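Pectate lyase (Paenibacillus sp. 0602, PDB 5GT5) catalyses the eliminative cleavage of polygalacturonate, probably in endo fashion and also on partly methylated pectins, most likely with calcium as cofactor. Local coordinates at residues Thr10-Gln14 / Phe404-Tyr409; Gly182-Val186 / Asn260-Thr264; His247-Ser253 / Pro278-Gly282; Asn284-Ile290 / Ala333-Ser339. The protein carries 1 engineered substitution. All blocks are in the same frame, centred on the assembly; numbering follows the deposited sequence.

Contact 1: Thr10-Gln14 / Phe404-Tyr409; sequences TGFSQ and FSILPY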
loop_
_atom_site.group_PDB
_atom_site.type_symbol
_atom_site.label_atom_id
_atom_site.label_comp_id
_atom_site.label_asym_id
_atom_site.label_seq_id
_atom_site.Cartn_x
_atom_site.Cartn_y
_atom_site.Cartn_z
ATOM N N THR A 10 -3.600 -11.198 10.187
ATOM C CA THR A 10 -4.472 -10.122 10.668
ATOM C C THR A 10 -3.688 -8.817 10.723
ATOM O O THR A 10 -2.471 -8.781 10.497
ATOM C CB THR A 10 -4.988 -10.406 12.075
ATOM O OG1 THR A 10 -3.877 -10.327 12.980
ATOM C CG2 THR A 10 -5.587 -11.797 12.185
ATOM N N GLY A 11 -4.390 -7.735 11.008
ATOM C CA GLY A 11 -3.731 -6.486 11.395
ATOM C C GLY A 11 -3.368 -5.628 10.210
ATOM O O GLY A 11 -3.960 -5.772 9.120
ATOM N N PHE A 12 -2.387 -4.743 10.364
ATOM C CA PHE A 12 -2.135 -3.752 9.321
ATOM C C PHE A 12 -1.613 -4.349 8.023
ATOM O O PHE A 12 -1.760 -3.733 6.966
ATOM C CB PHE A 12 -1.175 -2.665 9.812
ATOM C CG PHE A 12 -1.795 -1.698 10.812
ATOM C CD1 PHE A 12 -2.773 -0.788 10.429
ATOM C CD2 PHE A 12 -1.390 -1.696 12.148
ATOM C CE1 PHE A 12 -3.344 0.102 11.347
ATOM C CE2 PHE A 12 -1.941 -0.801 13.070
ATOM C CZ PHE A 12 -2.905 0.115 12.674
ATOM N N SER A 13 -1.020 -5.552 8.085
ATOM C CA SER A 13 -0.617 -6.224 6.855
ATOM C C SER A 13 -1.745 -6.938 6.152
ATOM O O SER A 13 -1.493 -7.664 5.191
ATOM C CB SER A 13 0.537 -7.196 7.106
ATOM O OG SER A 13 0.985 -7.767 5.862
ATOM N N GLN A 14 -2.989 -6.738 6.582
ATOM C CA GLN A 14 -4.112 -7.326 5.848
ATOM C C GLN A 14 -4.018 -6.962 4.359
ATOM O O GLN A 14 -3.632 -5.843 3.997
ATOM C CB GLN A 14 -5.449 -6.804 6.404
ATOM C CG GLN A 14 -5.649 -5.295 6.250
ATOM C CD GLN A 14 -6.959 -4.837 6.852
ATOM O OE1 GLN A 14 -7.867 -5.648 7.089
ATOM N NE2 GLN A 14 -7.073 -3.540 7.096
ATOM N N PHE A 404 -7.572 7.706 12.159
ATOM C CA PHE A 404 -8.797 6.932 12.218
ATOM C C PHE A 404 -9.282 6.867 13.667
ATOM O O PHE A 404 -8.523 7.146 14.599
ATOM C CB PHE A 404 -8.641 5.527 11.601
ATOM C CG PHE A 404 -7.439 4.755 12.093
ATOM C CD1 PHE A 404 -7.467 4.097 13.313
ATOM C CD2 PHE A 404 -6.296 4.666 11.314
ATOM C CE1 PHE A 404 -6.357 3.371 13.752
ATOM C CE2 PHE A 404 -5.189 3.949 11.744
ATOM C CZ PHE A 404 -5.211 3.303 12.961
ATOM N N SER A 405 -10.560 6.544 13.838
ATOM C CA SER A 405 -11.207 6.432 15.135
ATOM C C SER A 405 -11.046 5.030 15.708
ATOM O O SER A 405 -10.734 4.865 16.886
ATOM C CB SER A 405 -12.698 6.810 15.007
ATOM O OG SER A 405 -12.830 8.187 14.688
ATOM N N ILE A 406 -11.285 4.026 14.871
ATOM C CA ILE A 406 -11.098 2.624 15.247
ATOM C C ILE A 406 -10.183 1.912 14.249
ATOM O O ILE A 406 -10.069 2.313 13.083
ATOM C CB ILE A 406 -12.447 1.862 15.372
ATOM C CG1 ILE A 406 -13.164 1.829 14.027
ATOM C CG2 ILE A 406 -13.348 2.504 16.420
ATOM C CD1 ILE A 406 -14.288 0.820 13.958
ATOM N N LEU A 407 -9.529 0.856 14.710
ATOM C CA LEU A 407 -8.583 0.147 13.859
ATOM C C LEU A 407 -9.281 -0.337 12.597
ATOM O O LEU A 407 -10.440 -0.784 12.655
ATOM C CB LEU A 407 -7.987 -1.017 14.628
ATOM C CG LEU A 407 -6.978 -0.631 15.705
ATOM C CD1 LEU A 407 -6.796 -1.791 16.662
ATOM C CD2 LEU A 407 -5.641 -0.204 15.055
ATOM N N PRO A 408 -8.588 -0.234 11.447
ATOM C CA PRO A 408 -9.164 -0.578 10.138
ATOM C C PRO A 408 -9.187 -2.075 9.837
ATOM O O PRO A 408 -9.303 -2.478 8.674
ATOM C CB PRO A 408 -8.238 0.137 9.151
ATOM C CG PRO A 408 -6.929 0.170 9.840
ATOM C CD PRO A 408 -7.258 0.388 11.297
ATOM N N TYR A 409 -9.114 -2.903 10.871
ATOM C CA TYR A 409 -9.167 -4.342 10.677
ATOM C C TYR A 409 -9.863 -5.003 11.845
ATOM O O TYR A 409 -9.929 -4.439 12.938
ATOM C CB TYR A 409 -7.759 -4.900 10.509
ATOM C CG TYR A 409 -6.769 -4.578 11.615
ATOM C CD1 TYR A 409 -6.761 -5.305 12.824
ATOM C CD2 TYR A 409 -5.819 -3.579 11.433
ATOM C CE1 TYR A 409 -5.831 -5.020 13.837
ATOM C CE2 TYR A 409 -4.879 -3.304 12.406
ATOM C CZ TYR A 409 -4.884 -4.022 13.597
ATOM O OH TYR A 409 -3.935 -3.743 14.548
#
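The F12 ring receives the edge of Y409 on one of its faces, with Y409 CE2 standing over its centre and lying 3.8 Å from F12 CG. The two planes are turned 85° apart and the centroids are separated by 5.0 Å, a clear T-shaped pair. In the plane of F12, at its edge, comes the tip of the F404 ring, with F404 CZ 3.9 Å from F12 CZ. One F404 face has P408 CD over its centre. L407 crosses F12 at about a right angle and brings CD2 to within 3.6 Å of F12 CZ, while P408 CG closes in on F12 CE1. Y409 offers one of its own faces to the backbone: G11 CA sits 3.3 Å from the centroid of the Y409 ring and only 2° off its normal, a CH-pi contact over the middle of the ring. The Y409 torsion that sets CG between the backbone N and the carbonyl carbon (chi1 55°) turns the ring so that one face meets G11. Beyond the aromatic cluster, Q14 NE2 donates to P408 O at 2.9 Å; the acceptor lies close to the amide plane, but the donor approaches from above the carbonyl plane. A bond from Q14 N to G11 O at 2.9 Å closes the turn that presents F12. The Y409 hydroxyl and F12 N both bond to T264 OG1, and the hydroxyl also to H286. The whole exemplifies how loops cap a flank of the parallel beta-helix, the fold of polysaccharide lyase family 1: an N-terminal loop and a late loop, 390 residues apart, pack together over its strands.

Contact 2: Gly182-Val186 / Asn260-Thr264; sequences GTSGV and NLSIT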
loop_
_atom_site.group_PDB
_atom_site.type_symbol
_atom_site.label_atom_id
_atom_site.label_comp_id
_atom_site.label_asym_id
_atom_site.label_seq_id
_atom_site.Cartn_x
_atom_site.Cartn_y
_atom_site.Cartn_z
ATOM N N GLY A 182 8.570 5.638 6.885
ATOM C CA GLY A 182 7.177 5.633 6.489
ATOM C C GLY A 182 6.607 4.271 6.153
ATOM O O GLY A 182 5.518 4.195 5.596
ATOM N N THR A 183 7.326 3.203 6.467
ATOM C CA THR A 183 6.802 1.866 6.204
ATOM C C THR A 183 5.464 1.636 6.920
ATOM O O THR A 183 5.320 1.886 8.113
ATOM C CB THR A 183 7.794 0.780 6.646
ATOM O OG1 THR A 183 8.959 0.859 5.809
ATOM C CG2 THR A 183 7.188 -0.619 6.528
ATOM N N SER A 184 4.471 1.187 6.175
ATOM C CA SER A 184 3.122 0.909 6.694
ATOM C C SER A 184 2.683 -0.520 6.384
ATOM O O SER A 184 3.284 -1.224 5.552
ATOM C CB SER A 184 2.094 1.889 6.122
ATOM O OG SER A 184 2.048 1.780 4.711
ATOM N N GLY A 185 1.650 -0.974 7.070
ATOM C CA GLY A 185 1.050 -2.264 6.778
ATOM C C GLY A 185 1.872 -3.445 7.274
ATOM O O GLY A 185 1.993 -4.455 6.575
ATOM N N VAL A 186 2.437 -3.346 8.471
ATOM C CA VAL A 186 3.296 -4.398 8.994
ATOM C C VAL A 186 2.538 -5.190 10.059
ATOM O O VAL A 186 1.904 -4.599 10.928
ATOM C CB VAL A 186 4.560 -3.791 9.623
ATOM C CG1 VAL A 186 5.484 -4.898 10.178
ATOM C CG2 VAL A 186 5.270 -2.883 8.625
ATOM N N ASN A 260 3.015 7.939 9.106
ATOM C CA ASN A 260 2.513 6.861 8.260
ATOM C C ASN A 260 2.832 5.456 8.736
ATOM O O ASN A 260 2.348 4.469 8.149
ATOM C CB ASN A 260 3.034 7.035 6.837
ATOM C CG ASN A 260 2.654 8.377 6.258
ATOM O OD1 ASN A 260 3.520 9.160 5.890
ATOM N ND2 ASN A 260 1.360 8.674 6.238
ATOM N N LEU A 261 3.676 5.360 9.760
ATOM C CA LEU A 261 4.039 4.045 10.278
ATOM C C LEU A 261 2.843 3.339 10.859
ATOM O O LEU A 261 2.094 3.944 11.641
ATOM C CB LEU A 261 5.135 4.166 11.331
ATOM C CG LEU A 261 6.453 4.784 10.876
ATOM C CD1 LEU A 261 7.213 5.362 12.075
ATOM C CD2 LEU A 261 7.323 3.778 10.098
ATOM N N SER A 262 2.653 2.080 10.487
ATOM C CA SER A 262 1.648 1.258 11.141
ATOM C C SER A 262 2.188 -0.150 11.325
ATOM O O SER A 262 2.881 -0.721 10.439
ATOM C CB SER A 262 0.301 1.265 10.404
ATOM O OG SER A 262 0.384 0.668 9.102
ATOM N N ILE A 263 1.918 -0.686 12.513
ATOM C CA ILE A 263 2.379 -2.020 12.861
ATOM C C ILE A 263 1.440 -2.716 13.850
ATOM O O ILE A 263 0.925 -2.092 14.781
ATOM C CB ILE A 263 3.832 -1.964 13.401
ATOM C CG1 ILE A 263 4.386 -3.369 13.567
ATOM C CG2 ILE A 263 3.959 -1.206 14.734
ATOM C CD1 ILE A 263 5.922 -3.391 13.722
ATOM N N THR A 264 1.206 -4.003 13.607
ATOM C CA THR A 264 0.484 -4.880 14.520
ATOM C C THR A 264 1.432 -5.940 15.010
ATOM O O THR A 264 2.115 -6.594 14.199
ATOM C CB THR A 264 -0.678 -5.590 13.800
ATOM O OG1 THR A 264 -1.516 -4.608 13.186
ATOM C CG2 THR A 264 -1.490 -6.451 14.760
HETATM O O HOH W 1 5.634 0.229 10.344
#
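V186 and I263 form the tight end of this parallel pairing. T264 N donates to V186 O at 2.8 Å, and V186 CG1 packs obliquely against I263 CD1 at 3.9 Å. One step back, V186 N reaches S262 O in a weak bond of 3.3 Å. There the regular ladder gives way, and a side chain replaces the backbone acceptor: S262 OG, held between its own backbone N and carbonyl carbon (chi1 65°), takes the N-H of G185 at 2.9 Å in a nearly straight line (174°). With an alanine in place of S262, G185 N would probably be left without this acceptor, and the backbone bend at G185 would be less firmly fixed. In the looser half a water spans the strands, donating to T183 O at 2.8 Å and to S262 O at 2.9 Å, while L261 CA approaches T183 O at 3.3 Å in a CA-H...O contact. At the far end N260 turns its amide to N357 of the second subunit. The start of strand 184-194 bonds through S184 and G185 to S159, G161 and V162, and L261 and I263 bond to N284, so the pair is an inner step in a run of parallel strands leading to 284-288.

Contact 3: His247-Ser253 / Pro278-Gly282; sequences HLVGATS and PRLRG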
loop_
_atom_site.group_PDB
_atom_site.type_symbol
_atom_site.label_atom_id
_atom_site.label_comp_id
_atom_site.label_asym_id
_atom_site.label_seq_id
_atom_site.Cartn_x
_atom_site.Cartn_y
_atom_site.Cartn_z
ATOM N N HIS A 247 11.962 -3.490 18.848
ATOM C CA HIS A 247 11.455 -2.905 17.611
ATOM C C HIS A 247 11.553 -1.371 17.632
ATOM O O HIS A 247 10.905 -0.722 18.461
ATOM C CB HIS A 247 9.952 -3.205 17.462
ATOM C CG HIS A 247 9.594 -4.664 17.397
ATOM N ND1 HIS A 247 10.084 -5.511 16.442
ATOM C CD2 HIS A 247 8.707 -5.382 18.136
ATOM C CE1 HIS A 247 9.561 -6.727 16.623
ATOM N NE2 HIS A 247 8.728 -6.666 17.642
ATOM N N LEU A 248 12.351 -0.794 16.758
ATOM C CA LEU A 248 12.378 0.654 16.536
ATOM C C LEU A 248 11.439 0.956 15.392
ATOM O O LEU A 248 11.687 0.533 14.260
ATOM C CB LEU A 248 13.797 1.116 16.203
ATOM C CG LEU A 248 13.946 2.633 16.036
ATOM C CD1 LEU A 248 13.607 3.394 17.333
ATOM C CD2 LEU A 248 15.370 2.929 15.566
ATOM N N VAL A 249 10.336 1.632 15.692
ATOM C CA VAL A 249 9.329 1.960 14.674
ATOM C C VAL A 249 9.321 3.483 14.524
ATOM O O VAL A 249 8.662 4.195 15.295
ATOM C CB VAL A 249 7.940 1.410 15.053
ATOM C CG1 VAL A 249 6.953 1.638 13.922
ATOM C CG2 VAL A 249 8.045 -0.092 15.389
ATOM N N GLY A 250 10.098 3.978 13.560
ATOM C CA GLY A 250 10.333 5.400 13.358
ATOM C C GLY A 250 11.655 5.733 13.980
ATOM O O GLY A 250 11.783 5.814 15.223
ATOM N N ALA A 251 12.658 5.928 13.141
ATOM C CA ALA A 251 14.023 6.057 13.660
ATOM C C ALA A 251 14.534 7.470 13.839
ATOM O O ALA A 251 15.547 7.668 14.482
ATOM C CB ALA A 251 14.987 5.278 12.796
ATOM N N THR A 252 13.860 8.450 13.244
ATOM C CA THR A 252 14.342 9.829 13.295
ATOM C C THR A 252 13.309 10.728 13.955
ATOM O O THR A 252 12.141 10.714 13.585
ATOM C CB THR A 252 14.619 10.344 11.890
ATOM O OG1 THR A 252 15.502 9.429 11.210
ATOM C CG2 THR A 252 15.266 11.754 11.934
ATOM N N SER A 253 13.740 11.551 14.913
ATOM C CA SER A 253 12.808 12.375 15.652
ATOM C C SER A 253 12.078 13.384 14.737
ATOM O O SER A 253 12.698 14.076 13.895
ATOM C CB SER A 253 13.565 13.095 16.764
ATOM O OG SER A 253 12.673 13.730 17.634
ATOM N N PRO A 278 6.611 -2.097 21.358
ATOM C CA PRO A 278 7.593 -1.477 20.465
ATOM C C PRO A 278 8.023 -0.123 21.001
ATOM O O PRO A 278 7.501 0.338 22.026
ATOM C CB PRO A 278 6.800 -1.298 19.182
ATOM C CG PRO A 278 5.416 -0.878 19.725
ATOM C CD PRO A 278 5.240 -1.639 21.029
ATOM N N ARG A 279 8.983 0.519 20.331
ATOM C CA ARG A 279 9.176 1.961 20.514
ATOM C C ARG A 279 8.673 2.664 19.260
ATOM O O ARG A 279 9.227 2.489 18.168
ATOM C CB ARG A 279 10.647 2.314 20.721
ATOM C CG ARG A 279 10.842 3.793 21.109
ATOM C CD ARG A 279 12.190 4.310 20.605
ATOM N NE ARG A 279 12.512 5.568 21.266
ATOM C CZ ARG A 279 11.967 6.737 20.954
ATOM N NH1 ARG A 279 11.081 6.853 19.957
ATOM N NH2 ARG A 279 12.338 7.802 21.669
ATOM N N LEU A 280 7.630 3.470 19.418
ATOM C CA LEU A 280 7.002 4.149 18.284
ATOM C C LEU A 280 7.217 5.653 18.300
ATOM O O LEU A 280 7.137 6.278 19.352
ATOM C CB LEU A 280 5.498 3.901 18.339
ATOM C CG LEU A 280 4.681 4.579 17.227
ATOM C CD1 LEU A 280 5.013 4.013 15.831
ATOM C CD2 LEU A 280 3.198 4.356 17.536
ATOM N N ARG A 281 7.443 6.240 17.120
ATOM C CA ARG A 281 7.310 7.685 16.897
ATOM C C ARG A 281 6.165 7.920 15.922
ATOM O O ARG A 281 6.095 7.275 14.870
ATOM C CB ARG A 281 8.569 8.258 16.239
ATOM C CG ARG A 281 9.764 8.350 17.126
ATOM C CD ARG A 281 10.934 8.986 16.364
ATOM N NE ARG A 281 11.961 9.401 17.294
ATOM C CZ ARG A 281 13.032 8.704 17.640
ATOM N NH1 ARG A 281 13.281 7.501 17.118
ATOM N NH2 ARG A 281 13.881 9.213 18.523
ATOM N N GLY A 282 5.260 8.853 16.253
ATOM C CA GLY A 282 4.346 9.425 15.255
ATOM C C GLY A 282 3.167 8.632 14.717
ATOM O O GLY A 282 2.101 9.186 14.478
HETATM O O HOH W 2 10.564 4.983 17.719
#
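G250 O is approached by two groups at once. R281 NH1 donates to it at 2.9 Å with an N-H...O angle of 161°, the oxygen lying in the guanidinium plane, and a water at 2.9 Å from G250 O probably donates to the same oxygen. That water accepts in turn from R279 NH1, which links the two arginines to one carbonyl. The R281 guanidinium is sandwiched: R279 NH1 stands over the centre of one face, and S253 N lies over the opposite face, toward the rim. Its extended chain, with CG anti to the carbonyl carbon (chi1 -72°), carries the group along the 250-253 loop, where R281 NE passes 3.5 Å from S253 CA and forms a salt bridge to E330, which also binds S253 OG. A leucine in place of R281 would probably leave G250 O and the E330 carboxylate each short of a partner and the loop through S253 freer to move. The backbones form a short parallel ladder, from R279 N to H247 O (3.0 Å), V249 N to R279 O (2.8 Å) and R281 N to V249 O (3.0 Å). V249 CG1 meets L280 CD1 at 3.6 Å on one face of it, and on the other L248 lies alongside R279. A CB at G250 would be jammed against the preceding carbonyl oxygen and lie tight against R281 CB. R279 is close to R276 and L248 to D178, the probable active-site and calcium residues. Strand 279-281 lies between strands 248-249 and 324-329, while L248 and G250 also bond to S179, joining the pair to strand 177-180.

Contact 4: Asn284-Ile290 / Ala333-Ser339; sequences NAHAYNI and AVLVEKS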
loop_
_atom_site.group_PDB
_atom_site.type_symbol
_atom_site.label_atom_id
_atom_site.label_comp_id
_atom_site.label_asym_id
_atom_site.label_seq_id
_atom_site.Cartn_x
_atom_site.Cartn_y
_atom_site.Cartn_z
ATOM N N ASN A 284 1.056 4.576 14.305
ATOM C CA ASN A 284 0.104 3.735 15.010
ATOM C C ASN A 284 0.661 2.355 15.223
ATOM O O ASN A 284 1.134 1.718 14.286
ATOM C CB ASN A 284 -1.199 3.588 14.213
ATOM C CG ASN A 284 -1.960 4.869 14.096
ATOM O OD1 ASN A 284 -2.454 5.407 15.081
ATOM N ND2 ASN A 284 -2.093 5.362 12.862
ATOM N N ALA A 285 0.620 1.882 16.465
ATOM C CA ALA A 285 1.043 0.524 16.773
ATOM C C ALA A 285 0.024 -0.164 17.651
ATOM O O ALA A 285 -0.411 0.427 18.645
ATOM C CB ALA A 285 2.383 0.519 17.472
ATOM N N HIS A 286 -0.319 -1.404 17.311
ATOM C CA HIS A 286 -1.281 -2.204 18.062
ATOM C C HIS A 286 -0.635 -3.531 18.420
ATOM O O HIS A 286 -0.232 -4.291 17.520
ATOM C CB HIS A 286 -2.540 -2.404 17.196
ATOM C CG HIS A 286 -3.591 -3.276 17.822
ATOM N ND1 HIS A 286 -4.357 -4.149 17.079
ATOM C CD2 HIS A 286 -4.043 -3.357 19.094
ATOM C CE1 HIS A 286 -5.204 -4.775 17.880
ATOM N NE2 HIS A 286 -5.030 -4.330 19.105
ATOM N N ALA A 287 -0.527 -3.803 19.720
ATOM C CA ALA A 287 -0.075 -5.097 20.211
ATOM C C ALA A 287 -1.227 -5.761 20.953
ATOM O O ALA A 287 -1.847 -5.170 21.839
ATOM C CB ALA A 287 1.118 -4.944 21.113
ATOM N N TYR A 288 -1.538 -6.986 20.560
ATOM C CA TYR A 288 -2.522 -7.770 21.295
ATOM C C TYR A 288 -2.034 -9.179 21.527
ATOM O O TYR A 288 -1.323 -9.756 20.704
ATOM C CB TYR A 288 -3.903 -7.748 20.623
ATOM C CG TYR A 288 -4.079 -8.482 19.287
ATOM C CD1 TYR A 288 -3.831 -7.832 18.071
ATOM C CD2 TYR A 288 -4.556 -9.810 19.240
ATOM C CE1 TYR A 288 -4.073 -8.466 16.862
ATOM C CE2 TYR A 288 -4.783 -10.463 18.017
ATOM C CZ TYR A 288 -4.511 -9.787 16.844
ATOM O OH TYR A 288 -4.731 -10.405 15.636
ATOM N N ASN A 289 -2.392 -9.752 22.677
ATOM C CA ASN A 289 -1.994 -11.124 22.998
ATOM C C ASN A 289 -0.497 -11.321 22.818
ATOM O O ASN A 289 -0.063 -12.302 22.212
ATOM C CB ASN A 289 -2.745 -12.150 22.133
ATOM C CG ASN A 289 -4.247 -12.262 22.460
ATOM O OD1 ASN A 289 -5.016 -12.679 21.592
ATOM N ND2 ASN A 289 -4.654 -11.934 23.688
ATOM N N ILE A 290 0.289 -10.381 23.348
ATOM C CA ILE A 290 1.748 -10.578 23.398
ATOM C C ILE A 290 2.185 -10.825 24.824
ATOM O O ILE A 290 1.421 -10.554 25.761
ATOM C CB ILE A 290 2.568 -9.407 22.761
ATOM C CG1 ILE A 290 2.421 -8.092 23.548
ATOM C CG2 ILE A 290 2.156 -9.240 21.267
ATOM C CD1 ILE A 290 3.512 -7.065 23.189
ATOM N N ALA A 333 0.498 6.674 18.556
ATOM C CA ALA A 333 -0.576 5.984 19.290
ATOM C C ALA A 333 -0.196 4.507 19.432
ATOM O O ALA A 333 0.036 3.836 18.410
ATOM C CB ALA A 333 -1.891 6.103 18.557
ATOM N N VAL A 334 -0.089 4.025 20.680
ATOM C CA VAL A 334 0.180 2.606 20.967
ATOM C C VAL A 334 -0.932 2.055 21.837
ATOM O O VAL A 334 -1.233 2.638 22.888
ATOM C CB VAL A 334 1.508 2.410 21.740
ATOM C CG1 VAL A 334 1.682 0.934 22.126
ATOM C CG2 VAL A 334 2.723 2.898 20.917
ATOM N N LEU A 335 -1.571 0.980 21.398
ATOM C CA LEU A 335 -2.497 0.244 22.247
ATOM C C LEU A 335 -1.946 -1.153 22.453
ATOM O O LEU A 335 -1.631 -1.856 21.480
ATOM C CB LEU A 335 -3.879 0.164 21.599
ATOM C CG LEU A 335 -4.870 -0.760 22.316
ATOM C CD1 LEU A 335 -5.296 -0.184 23.671
ATOM C CD2 LEU A 335 -6.087 -1.090 21.428
ATOM N N VAL A 336 -1.812 -1.554 23.712
ATOM C CA VAL A 336 -1.496 -2.945 24.101
ATOM C C VAL A 336 -2.712 -3.530 24.769
ATOM O O VAL A 336 -3.272 -2.895 25.673
ATOM C CB VAL A 336 -0.327 -2.997 25.075
ATOM C CG1 VAL A 336 -0.071 -4.440 25.503
ATOM C CG2 VAL A 336 0.928 -2.370 24.435
ATOM N N GLU A 337 -3.162 -4.705 24.341
ATOM C CA GLU A 337 -4.306 -5.325 25.003
ATOM C C GLU A 337 -4.187 -6.820 25.188
ATOM O O GLU A 337 -3.537 -7.516 24.396
ATOM C CB GLU A 337 -5.630 -4.960 24.347
ATOM C CG GLU A 337 -5.802 -5.469 22.976
ATOM C CD GLU A 337 -7.037 -4.898 22.258
ATOM O OE1 GLU A 337 -8.057 -4.540 22.909
ATOM O OE2 GLU A 337 -6.954 -4.763 21.025
ATOM N N LYS A 338 -4.843 -7.318 26.230
ATOM C CA LYS A 338 -4.974 -8.742 26.462
ATOM C C LYS A 338 -3.611 -9.404 26.430
ATOM O O LYS A 338 -3.412 -10.434 25.807
ATOM C CB LYS A 338 -5.936 -9.353 25.427
ATOM C CG LYS A 338 -7.345 -8.762 25.427
ATOM C CD LYS A 338 -8.227 -9.354 26.524
ATOM C CE LYS A 338 -9.639 -8.745 26.468
ATOM N NZ LYS A 338 -10.470 -9.218 27.616
ATOM N N SER A 339 -2.660 -8.777 27.100
ATOM C CA SER A 339 -1.294 -9.269 27.090
ATOM C C SER A 339 -0.846 -9.683 28.490
ATOM O O SER A 339 -1.623 -9.571 29.452
ATOM C CB SER A 339 -0.390 -8.205 26.486
ATOM O OG SER A 339 -0.712 -8.053 25.096
#
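H286 NE2 donates to E337 OE2 at 2.8 Å across two parallel strands. The carboxylate oxygen lies near the imidazole plane but is met on its anti side, and the two planes are 67° apart. The E337 carboxylate would be expected to polarise the imidazole. H286 holds CG anti to its main-chain nitrogen (chi1 177°), which directs the ring toward the next strand, where L335 CD2 packs against H286 CD2 at 3.8 Å. A second polar node gathers at E337 O, which accepts from both N289 N (3.0 Å) and S339 OG (3.0 Å); the same S339 OG receives I290 N at 3.1 Å. Alongside, N289 ND2 meets K338 O at 2.9 Å, in the carbonyl plane and on a lone pair. N289 and K338 share left-handed backbone angles, so both strands end in matching turns, and the N289 amide reaches the next coil in the manner of one ladder step. These groups project from a one-to-one ladder that runs from N284 beside A333 to Y288 beside E337, with alternate backbone bonds such as A287 N to L335 O at 2.8 Å. On the face opposite H286, A285 and A287 set their CB atoms beside V334 CG2 and V336 CG2. The outer shell completes the polar ends: H286 ND1 bonds to Y409, E337 OE2 to Y411, and N289 OD1 to D414 N. Strand 284-288 is bonded on its other side to strand 262-271, strand 333-337 pairs in parallel with strand 363-367, and V334 and V336 reach across to strand 324-329.

From the N terminus, residues 10-14 open the widest loop, which contact 1 closes at 404-409 and within which the other three contacts nest. Contact 2 opens at 182-186; before it closes at 260-264, contact 3 has already opened at 247-253, and it closes at 278-282, so these two cross. Contact 4 follows in series, pairing 284-290 with 333-339. Contacts 2 and 4 share a run of strands, joined by bonds such as I263 O to H286 N. L280 and P278 of contact 3 touch A285 of contact 4, while L261 packs on G250. Contact 1 lies over contacts 2 and 4, tying the N-terminal and a late C-terminal loop to the beta-helix.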